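Local coordinates for protein CurM Sulfotransferase (Moorea producta, PDB 4GBM) that probably transfers a sulfonate group from PAPS to an intermediate of the curacin polyketide pathway, leaving adenosine-3'-5'-diphosphate bound as the spent cofactor, at residues L47-S56 with E244-R255; S57-P68 with R131-Y140. The protein carries 2 engineered substitutions. One frame throughout, in Å; residues are numbered along the deposited sequence.

Contact 1: L47-S56 with E244-R255; sequences LLRVMLAGHS and EPELLQPYQGDR. With A3P (adenosine-3'-5'-diphosphate), chain G.
Arg255 packs along Val50, Ala53 and Gly54, at the C-terminal part of helix 45-53, and illustrates how one long side chain can tie a loop to a helix atom by atom. Its CB rests 3.9 Å from Ala53 CB. With CG opposite the carbonyl carbon (chi1 -60°), the chain then runs extended, bringing CD within 3.8 Å of Val50 CG1. NE turns back to Gln252 O in its own loop, whereas NH1 donates to Val50 O at 3.0 Å, close to the guanidinium plane. NH1 and NH2 together grip Glu246 O, the NH2 bond measuring 2.7 Å. The flat group is sandwiched: Gly54 CA lies over its centre, 3.4 Å from Arg255 CZ, and Gln249 O and Pro250 CA cover the opposite face. In this P-loop-type sulfotransferase fold the helix follows the phosphate-binding loop, and the 244-255 loop packs beside it to meet the nucleotide: Tyr251 OH, also bonded to Phe272 O, accepts from A3P N6 at 2.9 Å, while Leu47 touches the adenine with both methyls. Arg49 NH2 reciprocates with a bond to Arg255 O. Farther along, the Glu244 carboxylate stacks on the His55 ring, whose NE2 is held by Pro242 O, planes 6° apart, and takes Ser56 N on OE2 and Ser56 OG on OE1 (2.6 Å).

Contact 2: S57-P68 with R131-Y140; sequences SLFSPPELHLLP and RLLVDKSPTY. With ZN (zinc ion), chain F.
Phe59 and Leu133 lie at the tight end of this contact, where two parallel strands show how close pairing can give way to water-mediated contact. Phe59 N donates to Leu132 O at 2.9 Å, and Val134 N to Phe59 O at 2.8 Å in a nearly straight bond (173°). Leu133 CD1 meets the edge of the Phe59 ring, 3.9 Å from Phe59 CD1, and Val134 CB packs on Ser60. Within the chain, strand 58-59 is an outermost strand of the five-stranded parallel sheet, order 2-3-1-4-5, at the heart of the sulfotransferase fold. Beyond Pro61 the chains part and waters take over: one lies between Pro61 O and Val134 O, another links Leu64 N to Asp135 OD2, and two more join Tyr140 OH to His65 N and Leu66 N. Glu63, bent at chi2 (82°), spans this looser half with a salt bridge from OE2 to Lys136 NZ, 2.7 Å long. Shortening Glu63 to an alanine is likely to leave the Lys136 ammonium without its carboxylate mate, though still bonded to the hydroxyls of Ser45 and Thr46. Beyond it, Leu67 CD2 sits squarely over one face of the Tyr140 ring, with Ser137 CB on the other, while His65 ND1 binds a zinc ion at 2.1 Å.

How the contacts relate
Contacts 1 and 2 exemplify how consecutive elements of one fold can each be tied to a distant part of the chain: helix 45-53 of contact 1 is followed in the chain by strand 58-59 of contact 2, and the two centres lie 15 Å apart. Arg49 joins them. While its guanidinium serves the 244-255 loop, its O is probably hydrogen-bonded to Ser60 OG (2.8 Å), and its CD lies 3.4 Å from Pro61 O. At the other end of the helix-strand link, Ser56 O packs against Arg131 CG. Both contacts approach the nucleotide site: contact 1 meets the adenine directly, whereas contact 2 connects indirectly, since Lys136 NZ bonds Ser45 OG and Thr46 OG1, which themselves bind A3P.

Contact 1: L47-S56 with E244-R255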
loop_
_atom_site.group_PDB
_atom_site.type_symbol
_atom_site.label_atom_id
_atom_site.label_comp_id
_atom_site.label_asym_id
_atom_site.label_seq_id
_atom_site.Cartn_x
_atom_site.Cartn_y
_atom_site.Cartn_z
ATOM N N LEU A 47 -4.643 6.370 2.373
ATOM C CA LEU A 47 -4.516 7.527 3.265
ATOM C C LEU A 47 -3.068 7.713 3.734
ATOM O O LEU A 47 -2.514 8.805 3.619
ATOM C CB LEU A 47 -5.446 7.385 4.466
ATOM C CG LEU A 47 -5.284 8.451 5.556
ATOM C CD1 LEU A 47 -5.714 9.837 5.062
ATOM C CD2 LEU A 47 -6.107 8.032 6.768
ATOM N N LEU A 48 -2.458 6.645 4.236
ATOM C CA LEU A 48 -1.077 6.739 4.699
ATOM C C LEU A 48 -0.103 7.143 3.585
ATOM O O LEU A 48 0.741 8.030 3.782
ATOM C CB LEU A 48 -0.638 5.434 5.374
ATOM C CG LEU A 48 0.798 5.452 5.907
ATOM C CD1 LEU A 48 1.020 6.553 6.957
ATOM C CD2 LEU A 48 1.150 4.081 6.483
ATOM N N ARG A 49 -0.222 6.521 2.414
ATOM C CA ARG A 49 0.712 6.861 1.332
ATOM C C ARG A 49 0.539 8.309 0.885
ATOM O O ARG A 49 1.514 8.976 0.550
ATOM C CB ARG A 49 0.650 5.850 0.174
ATOM C CG ARG A 49 -0.391 6.105 -0.909
ATOM C CD ARG A 49 0.153 6.964 -2.061
ATOM N NE ARG A 49 -0.920 7.248 -3.012
ATOM C CZ ARG A 49 -1.018 8.357 -3.737
ATOM N NH1 ARG A 49 -2.066 8.513 -4.544
ATOM N NH2 ARG A 49 -0.092 9.315 -3.657
ATOM N N VAL A 50 -0.694 8.808 0.943
ATOM C CA VAL A 50 -0.985 10.200 0.570
ATOM C C VAL A 50 -0.437 11.182 1.613
ATOM O O VAL A 50 0.104 12.225 1.254
ATOM C CB VAL A 50 -2.497 10.421 0.292
ATOM C CG1 VAL A 50 -2.811 11.902 0.077
ATOM C CG2 VAL A 50 -2.925 9.618 -0.944
ATOM N N MET A 51 -0.564 10.845 2.895
ATOM C CA MET A 51 0.084 11.636 3.948
ATOM C C MET A 51 1.578 11.761 3.678
ATOM O O MET A 51 2.129 12.864 3.696
ATOM C CB MET A 51 -0.140 11.017 5.320
ATOM C CG MET A 51 -1.566 11.135 5.804
ATOM S SD MET A 51 -1.830 9.984 7.168
ATOM C CE MET A 51 -3.292 10.622 7.916
ATOM N N LEU A 52 2.225 10.626 3.426
ATOM C CA LEU A 52 3.671 10.620 3.181
ATOM C C LEU A 52 4.068 11.347 1.892
ATOM O O LEU A 52 5.183 11.856 1.797
ATOM C CB LEU A 52 4.225 9.192 3.175
ATOM C CG LEU A 52 4.085 8.426 4.499
ATOM C CD1 LEU A 52 4.575 6.985 4.359
ATOM C CD2 LEU A 52 4.830 9.135 5.627
ATOM N N ALA A 53 3.158 11.392 0.915
ATOM C CA ALA A 53 3.412 12.078 -0.364
ATOM C C ALA A 53 3.714 13.566 -0.183
ATOM O O ALA A 53 4.347 14.183 -1.046
ATOM C CB ALA A 53 2.235 11.884 -1.328
ATOM N N GLY A 54 3.265 14.126 0.937
ATOM C CA GLY A 54 3.501 15.529 1.253
ATOM C C GLY A 54 4.896 15.857 1.753
ATOM O O GLY A 54 5.295 17.019 1.737
ATOM N N HIS A 55 5.645 14.841 2.177
ATOM C CA HIS A 55 6.968 15.066 2.752
ATOM C C HIS A 55 8.027 15.314 1.673
ATOM O O HIS A 55 8.125 14.554 0.716
ATOM C CB HIS A 55 7.372 13.868 3.605
ATOM C CG HIS A 55 8.458 14.174 4.585
ATOM N ND1 HIS A 55 9.760 14.407 4.201
ATOM C CD2 HIS A 55 8.434 14.288 5.933
ATOM C CE1 HIS A 55 10.493 14.660 5.273
ATOM N NE2 HIS A 55 9.711 14.595 6.337
ATOM N N SER A 56 8.837 16.355 1.851
ATOM C CA SER A 56 9.843 16.720 0.851
ATOM C C SER A 56 10.953 15.685 0.646
ATOM O O SER A 56 11.639 15.716 -0.382
ATOM C CB SER A 56 10.450 18.093 1.166
ATOM O OG SER A 56 11.265 18.052 2.322
ATOM N N GLU A 244 7.282 17.146 9.023
ATOM C CA GLU A 244 6.870 18.289 8.206
ATOM C C GLU A 244 5.363 18.450 8.326
ATOM O O GLU A 244 4.648 17.447 8.352
ATOM C CB GLU A 244 7.262 18.085 6.738
ATOM C CG GLU A 244 8.771 18.125 6.492
ATOM C CD GLU A 244 9.159 18.034 5.025
ATOM O OE1 GLU A 244 10.373 18.127 4.742
ATOM O OE2 GLU A 244 8.272 17.881 4.157
ATOM N N PRO A 245 4.872 19.702 8.379
ATOM C CA PRO A 245 3.437 19.951 8.561
ATOM C C PRO A 245 2.571 19.298 7.482
ATOM O O PRO A 245 1.425 18.940 7.745
ATOM C CB PRO A 245 3.327 21.475 8.466
ATOM C CG PRO A 245 4.668 21.980 8.798
ATOM C CD PRO A 245 5.651 20.955 8.358
ATOM N N GLU A 246 3.136 19.132 6.287
ATOM C CA GLU A 246 2.421 18.552 5.152
ATOM C C GLU A 246 1.944 17.115 5.409
ATOM O O GLU A 246 1.002 16.634 4.762
ATOM C CB GLU A 246 3.315 18.606 3.904
ATOM C CG GLU A 246 3.503 20.010 3.314
ATOM C CD GLU A 246 4.610 20.845 3.971
ATOM O OE1 GLU A 246 5.261 20.396 4.943
ATOM O OE2 GLU A 246 4.830 21.978 3.492
ATOM N N LEU A 247 2.580 16.425 6.355
ATOM C CA LEU A 247 2.151 15.069 6.706
ATOM C C LEU A 247 0.711 15.019 7.197
ATOM O O LEU A 247 0.010 14.020 6.997
ATOM C CB LEU A 247 3.064 14.467 7.780
ATOM C CG LEU A 247 4.506 14.210 7.363
ATOM C CD1 LEU A 247 5.332 13.935 8.599
ATOM C CD2 LEU A 247 4.620 13.056 6.349
ATOM N N LEU A 248 0.277 16.099 7.849
ATOM C CA LEU A 248 -1.046 16.163 8.465
ATOM C C LEU A 248 -2.103 16.739 7.533
ATOM O O LEU A 248 -3.260 16.920 7.938
ATOM C CB LEU A 248 -0.986 16.998 9.751
ATOM C CG LEU A 248 -0.138 16.414 10.883
ATOM C CD1 LEU A 248 0.180 17.498 11.900
ATOM C CD2 LEU A 248 -0.839 15.246 11.551
ATOM N N GLN A 249 -1.709 17.023 6.291
ATOM C CA GLN A 249 -2.606 17.688 5.346
ATOM C C GLN A 249 -2.735 16.931 4.024
ATOM O O GLN A 249 -2.351 17.449 2.977
ATOM C CB GLN A 249 -2.125 19.118 5.082
ATOM C CG GLN A 249 -1.876 19.951 6.349
ATOM C CD GLN A 249 -3.137 20.237 7.144
ATOM O OE1 GLN A 249 -4.251 20.234 6.605
ATOM N NE2 GLN A 249 -2.966 20.509 8.441
ATOM N N PRO A 250 -3.317 15.714 4.059
ATOM C CA PRO A 250 -3.326 14.890 2.845
ATOM C C PRO A 250 -4.209 15.405 1.704
ATOM O O PRO A 250 -4.095 14.911 0.582
ATOM C CB PRO A 250 -3.823 13.525 3.348
ATOM C CG PRO A 250 -4.587 13.827 4.593
ATOM C CD PRO A 250 -3.873 14.990 5.219
ATOM N N TYR A 251 -5.058 16.393 1.988
ATOM C CA TYR A 251 -5.934 17.002 0.971
ATOM C C TYR A 251 -5.378 18.296 0.377
ATOM O O TYR A 251 -6.075 19.008 -0.355
ATOM C CB TYR A 251 -7.358 17.186 1.531
ATOM C CG TYR A 251 -8.020 15.855 1.780
ATOM C CD1 TYR A 251 -8.698 15.192 0.759
ATOM C CD2 TYR A 251 -7.912 15.230 3.021
ATOM C CE1 TYR A 251 -9.281 13.940 0.972
ATOM C CE2 TYR A 251 -8.484 13.985 3.251
ATOM C CZ TYR A 251 -9.170 13.348 2.221
ATOM O OH TYR A 251 -9.725 12.117 2.447
ATOM N N GLN A 252 -4.118 18.592 0.689
ATOM C CA GLN A 252 -3.452 19.789 0.171
ATOM C C GLN A 252 -2.310 19.418 -0.777
ATOM O O GLN A 252 -1.627 18.411 -0.576
ATOM C CB GLN A 252 -2.926 20.652 1.325
ATOM C CG GLN A 252 -4.024 21.299 2.170
ATOM C CD GLN A 252 -3.492 22.158 3.315
ATOM O OE1 GLN A 252 -2.287 22.370 3.451
ATOM N NE2 GLN A 252 -4.401 22.658 4.144
ATOM N N GLY A 253 -2.105 20.238 -1.806
ATOM C CA GLY A 253 -1.012 20.035 -2.759
ATOM C C GLY A 253 -1.283 18.950 -3.788
ATOM O O GLY A 253 -2.382 18.403 -3.850
ATOM N N ASP A 254 -0.277 18.655 -4.609
ATOM C CA ASP A 254 -0.376 17.593 -5.610
ATOM C C ASP A 254 0.209 16.318 -5.026
ATOM O O ASP A 254 1.426 16.185 -4.859
ATOM C CB ASP A 254 0.338 17.985 -6.915
ATOM C CG ASP A 254 0.136 16.965 -8.053
ATOM O OD1 ASP A 254 -0.366 15.837 -7.826
ATOM O OD2 ASP A 254 0.501 17.301 -9.201
ATOM N N ARG A 255 -0.675 15.385 -4.699
ATOM C CA ARG A 255 -0.262 14.112 -4.120
ATOM C C ARG A 255 -0.695 12.948 -4.993
ATOM O O ARG A 255 -0.930 11.840 -4.502
ATOM C CB ARG A 255 -0.806 13.994 -2.704
ATOM C CG ARG A 255 -0.275 15.121 -1.846
ATOM C CD ARG A 255 -0.650 14.969 -0.419
ATOM N NE ARG A 255 -0.240 16.150 0.330
ATOM C CZ ARG A 255 0.148 16.143 1.599
ATOM N NH1 ARG A 255 0.202 15.005 2.298
ATOM N NH2 ARG A 255 0.488 17.289 2.168
HETATM P P1 A3P G . -13.913 2.303 3.304
HETATM O O1P A3P G . -14.441 1.119 2.536
HETATM O O2P A3P G . -14.035 3.607 2.557
HETATM O O3P A3P G . -14.390 2.342 4.728
HETATM P P2 A3P G . -7.017 1.126 1.545
HETATM O O4P A3P G . -5.971 0.313 2.240
HETATM O O5P A3P G . -7.859 0.384 0.547
HETATM O O6P A3P G . -6.492 2.439 1.028
HETATM O "O5'" A3P G . -8.075 1.502 2.709
HETATM C "C5'" A3P G . -9.330 2.090 2.349
HETATM C "C4'" A3P G . -9.971 2.550 3.635
HETATM O "O4'" A3P G . -9.245 3.681 4.132
HETATM C "C3'" A3P G . -11.378 3.077 3.431
HETATM O "O3'" A3P G . -12.318 1.993 3.393
HETATM C "C2'" A3P G . -11.527 3.994 4.639
HETATM O "O2'" A3P G . -12.021 3.274 5.772
HETATM C "C1'" A3P G . -10.110 4.466 4.944
HETATM N N9 A3P G . -9.952 5.897 4.576
HETATM C C8 A3P G . -9.886 6.431 3.339
HETATM N N7 A3P G . -9.772 7.785 3.392
HETATM C C5 A3P G . -9.769 8.121 4.699
HETATM C C6 A3P G . -9.675 9.375 5.484
HETATM N N6 A3P G . -9.547 10.566 4.849
HETATM N N1 A3P G . -9.712 9.272 6.840
HETATM C C2 A3P G . -9.822 8.085 7.479
HETATM N N3 A3P G . -9.905 6.909 6.822
HETATM C C4 A3P G . -9.878 6.881 5.470
HETATM O O HOH W 1 6.872 19.296 2.355
#

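Contact 2: S57-P68 with R131-Y140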
loop_
_atom_site.group_PDB
_atom_site.type_symbol
_atom_site.label_atom_id
_atom_site.label_comp_id
_atom_site.label_asym_id
_atom_site.label_seq_id
_atom_site.Cartn_x
_atom_site.Cartn_y
_atom_site.Cartn_z
ATOM N N SER A 57 11.137 14.788 1.614
ATOM C CA SER A 57 12.187 13.761 1.542
ATOM C C SER A 57 11.705 12.463 0.909
ATOM O O SER A 57 12.499 11.543 0.693
ATOM C CB SER A 57 12.734 13.444 2.939
ATOM O OG SER A 57 13.351 14.576 3.531
ATOM N N LEU A 58 10.406 12.394 0.636
ATOM C CA LEU A 58 9.771 11.146 0.207
ATOM C C LEU A 58 9.087 11.314 -1.139
ATOM O O LEU A 58 8.720 12.426 -1.529
ATOM C CB LEU A 58 8.754 10.678 1.261
ATOM C CG LEU A 58 9.241 10.502 2.711
ATOM C CD1 LEU A 58 8.088 10.056 3.601
ATOM C CD2 LEU A 58 10.409 9.519 2.810
ATOM N N PHE A 59 8.941 10.208 -1.862
ATOM C CA PHE A 59 8.131 10.187 -3.069
ATOM C C PHE A 59 7.198 9.001 -2.951
ATOM O O PHE A 59 7.657 7.870 -2.866
ATOM C CB PHE A 59 8.994 10.059 -4.327
ATOM C CG PHE A 59 8.198 10.104 -5.594
ATOM C CD1 PHE A 59 7.760 8.930 -6.199
ATOM C CD2 PHE A 59 7.856 11.326 -6.169
ATOM C CE1 PHE A 59 7.005 8.969 -7.366
ATOM C CE2 PHE A 59 7.102 11.372 -7.344
ATOM C CZ PHE A 59 6.678 10.191 -7.942
ATOM N N SER A 60 5.894 9.265 -2.919
ATOM C CA SER A 60 4.920 8.249 -2.519
ATOM C C SER A 60 3.742 8.201 -3.504
ATOM O O SER A 60 2.721 8.874 -3.293
ATOM C CB SER A 60 4.451 8.550 -1.088
ATOM O OG SER A 60 3.640 7.521 -0.569
ATOM N N PRO A 61 3.888 7.425 -4.593
ATOM C CA PRO A 61 2.911 7.413 -5.681
ATOM C C PRO A 61 1.800 6.371 -5.506
ATOM O O PRO A 61 1.904 5.506 -4.635
ATOM C CB PRO A 61 3.771 7.026 -6.891
ATOM C CG PRO A 61 4.780 6.081 -6.319
ATOM C CD PRO A 61 5.100 6.651 -4.942
ATOM N N PRO A 62 0.750 6.437 -6.355
ATOM C CA PRO A 62 -0.169 5.302 -6.474
ATOM C C PRO A 62 0.606 4.064 -6.923
ATOM O O PRO A 62 1.737 4.188 -7.419
ATOM C CB PRO A 62 -1.142 5.736 -7.585
ATOM C CG PRO A 62 -0.962 7.215 -7.726
ATOM C CD PRO A 62 0.457 7.496 -7.339
ATOM N N GLU A 63 -0.005 2.893 -6.749
ATOM C CA GLU A 63 0.636 1.602 -7.010
ATOM C C GLU A 63 1.397 1.539 -8.335
ATOM O O GLU A 63 0.847 1.810 -9.404
ATOM C CB GLU A 63 -0.403 0.473 -6.954
ATOM C CG GLU A 63 -0.804 0.030 -5.539
ATOM C CD GLU A 63 -1.859 0.900 -4.848
ATOM O OE1 GLU A 63 -2.354 1.903 -5.421
ATOM O OE2 GLU A 63 -2.191 0.558 -3.696
ATOM N N LEU A 64 2.665 1.147 -8.249
ATOM C CA LEU A 64 3.530 1.051 -9.429
ATOM C C LEU A 64 3.388 -0.283 -10.151
ATOM O O LEU A 64 3.707 -0.379 -11.341
ATOM C CB LEU A 64 4.993 1.267 -9.028
ATOM C CG LEU A 64 5.339 2.631 -8.423
ATOM C CD1 LEU A 64 6.745 2.610 -7.845
ATOM C CD2 LEU A 64 5.173 3.749 -9.443
ATOM N N HIS A 65 2.929 -1.315 -9.438
ATOM C CA HIS A 65 2.775 -2.665 -10.010
ATOM C C HIS A 65 4.061 -3.197 -10.675
ATOM O O HIS A 65 4.012 -3.830 -11.734
ATOM C CB HIS A 65 1.586 -2.725 -10.992
ATOM C CG HIS A 65 0.326 -2.105 -10.463
ATOM N ND1 HIS A 65 -0.460 -2.717 -9.513
ATOM C CD2 HIS A 65 -0.280 -0.930 -10.751
ATOM C CE1 HIS A 65 -1.503 -1.952 -9.245
ATOM N NE2 HIS A 65 -1.411 -0.856 -9.975
ATOM N N LEU A 66 5.197 -2.953 -10.027
ATOM C CA LEU A 66 6.491 -3.430 -10.520
ATOM C C LEU A 66 6.939 -4.697 -9.790
ATOM O O LEU A 66 7.295 -5.693 -10.428
ATOM C CB LEU A 66 7.552 -2.338 -10.367
ATOM C CG LEU A 66 7.415 -1.078 -11.234
ATOM C CD1 LEU A 66 8.423 -0.040 -10.785
ATOM C CD2 LEU A 66 7.600 -1.398 -12.714
ATOM N N LEU A 67 6.885 -4.655 -8.457
ATOM C CA LEU A 67 7.437 -5.720 -7.610
ATOM C C LEU A 67 7.025 -7.163 -7.967
ATOM O O LEU A 67 7.852 -8.068 -7.849
ATOM C CB LEU A 67 7.175 -5.432 -6.123
ATOM C CG LEU A 67 8.009 -6.220 -5.106
ATOM C CD1 LEU A 67 9.508 -5.921 -5.250
ATOM C CD2 LEU A 67 7.521 -5.906 -3.704
ATOM N N PRO A 68 5.766 -7.392 -8.410
ATOM C CA PRO A 68 5.391 -8.776 -8.737
ATOM C C PRO A 68 6.032 -9.369 -10.005
ATOM O O PRO A 68 5.905 -10.574 -10.237
ATOM C CB PRO A 68 3.868 -8.693 -8.926
ATOM C CG PRO A 68 3.456 -7.443 -8.225
ATOM C CD PRO A 68 4.594 -6.499 -8.455
ATOM N N ARG A 131 15.142 12.159 -2.865
ATOM C CA ARG A 131 13.955 11.601 -2.204
ATOM C C ARG A 131 14.005 10.074 -2.140
ATOM O O ARG A 131 14.607 9.430 -3.004
ATOM C CB ARG A 131 12.677 12.047 -2.919
ATOM C CG ARG A 131 12.392 13.543 -2.818
ATOM C CD ARG A 131 11.225 13.951 -3.707
ATOM N NE ARG A 131 11.602 13.951 -5.123
ATOM C CZ ARG A 131 10.787 14.289 -6.121
ATOM N NH1 ARG A 131 9.533 14.649 -5.875
ATOM N NH2 ARG A 131 11.232 14.259 -7.372
ATOM N N LEU A 132 13.379 9.514 -1.105
ATOM C CA LEU A 132 13.225 8.067 -0.946
ATOM C C LEU A 132 11.852 7.609 -1.424
ATOM O O LEU A 132 10.834 8.194 -1.062
ATOM C CB LEU A 132 13.370 7.649 0.526
ATOM C CG LEU A 132 14.708 7.736 1.269
ATOM C CD1 LEU A 132 14.491 7.212 2.684
ATOM C CD2 LEU A 132 15.823 6.949 0.579
ATOM N N LEU A 133 11.831 6.538 -2.211
ATOM C CA LEU A 133 10.582 5.959 -2.690
ATOM C C LEU A 133 9.825 5.244 -1.576
ATOM O O LEU A 133 10.410 4.486 -0.805
ATOM C CB LEU A 133 10.867 4.979 -3.829
ATOM C CG LEU A 133 9.672 4.278 -4.470
ATOM C CD1 LEU A 133 8.765 5.277 -5.170
ATOM C CD2 LEU A 133 10.169 3.242 -5.465
ATOM N N VAL A 134 8.531 5.538 -1.493
ATOM C CA VAL A 134 7.584 4.799 -0.664
ATOM C C VAL A 134 6.747 3.961 -1.603
ATOM O O VAL A 134 6.031 4.490 -2.460
ATOM C CB VAL A 134 6.662 5.741 0.133
ATOM C CG1 VAL A 134 5.660 4.928 0.943
ATOM C CG2 VAL A 134 7.477 6.664 1.033
ATOM N N ASP A 135 6.855 2.648 -1.445
ATOM C CA ASP A 135 6.195 1.691 -2.322
ATOM C C ASP A 135 5.095 0.966 -1.536
ATOM O O ASP A 135 5.376 0.123 -0.685
ATOM C CB ASP A 135 7.234 0.714 -2.892
ATOM C CG ASP A 135 6.669 -0.178 -3.977
ATOM O OD1 ASP A 135 7.471 -0.709 -4.779
ATOM O OD2 ASP A 135 5.435 -0.351 -4.034
ATOM N N LYS A 136 3.840 1.311 -1.837
ATOM C CA LYS A 136 2.664 0.755 -1.154
ATOM C C LYS A 136 1.776 -0.056 -2.096
ATOM O O LYS A 136 1.402 0.425 -3.169
ATOM C CB LYS A 136 1.820 1.894 -0.552
ATOM C CG LYS A 136 0.604 1.432 0.300
ATOM C CD LYS A 136 -0.681 1.126 -0.528
ATOM C CE LYS A 136 -1.433 2.401 -0.918
ATOM N NZ LYS A 136 -2.785 2.032 -1.454
ATOM N N SER A 137 1.424 -1.270 -1.675
ATOM C CA SER A 137 0.344 -2.036 -2.312
ATOM C C SER A 137 -0.155 -3.120 -1.365
ATOM O O SER A 137 0.646 -3.898 -0.855
ATOM C CB SER A 137 0.788 -2.695 -3.623
ATOM O OG SER A 137 -0.266 -3.487 -4.154
ATOM N N PRO A 138 -1.479 -3.200 -1.145
ATOM C CA PRO A 138 -1.978 -4.285 -0.295
ATOM C C PRO A 138 -1.786 -5.668 -0.919
ATOM O O PRO A 138 -1.797 -6.680 -0.205
ATOM C CB PRO A 138 -3.471 -3.964 -0.149
ATOM C CG PRO A 138 -3.575 -2.524 -0.385
ATOM C CD PRO A 138 -2.528 -2.210 -1.439
ATOM N N THR A 139 -1.580 -5.721 -2.231
ATOM C CA THR A 139 -1.458 -7.008 -2.907
ATOM C C THR A 139 -0.138 -7.734 -2.598
ATOM O O THR A 139 -0.064 -8.964 -2.747
ATOM C CB THR A 139 -1.664 -6.887 -4.431
ATOM O OG1 THR A 139 -0.605 -6.121 -4.996
ATOM C CG2 THR A 139 -2.993 -6.224 -4.740
ATOM N N TYR A 140 0.890 -6.995 -2.160
ATOM C CA TYR A 140 2.198 -7.615 -1.857
ATOM C C TYR A 140 2.065 -8.701 -0.793
ATOM O O TYR A 140 2.692 -9.755 -0.891
ATOM C CB TYR A 140 3.231 -6.588 -1.381
ATOM C CG TYR A 140 3.568 -5.490 -2.365
ATOM C CD1 TYR A 140 3.389 -5.664 -3.743
ATOM C CD2 TYR A 140 4.096 -4.278 -1.914
ATOM C CE1 TYR A 140 3.716 -4.636 -4.641
ATOM C CE2 TYR A 140 4.411 -3.250 -2.799
ATOM C CZ TYR A 140 4.222 -3.444 -4.160
ATOM O OH TYR A 140 4.532 -2.427 -5.034
HETATM ZN ZN ZN F . -0.335 -4.672 -8.680
HETATM O O HOH W 2 0.367 3.205 -3.621
HETATM O O HOH W 3 3.741 3.615 -3.761
HETATM O O HOH W 4 -2.271 4.650 -3.508
HETATM O O HOH W 5 3.836 1.290 -5.634
HETATM O O HOH W 6 2.183 -1.775 -6.652
HETATM O O HOH W 7 5.762 -2.169 -7.329
HETATM O O HOH W 8 -2.293 -5.060 -7.903
#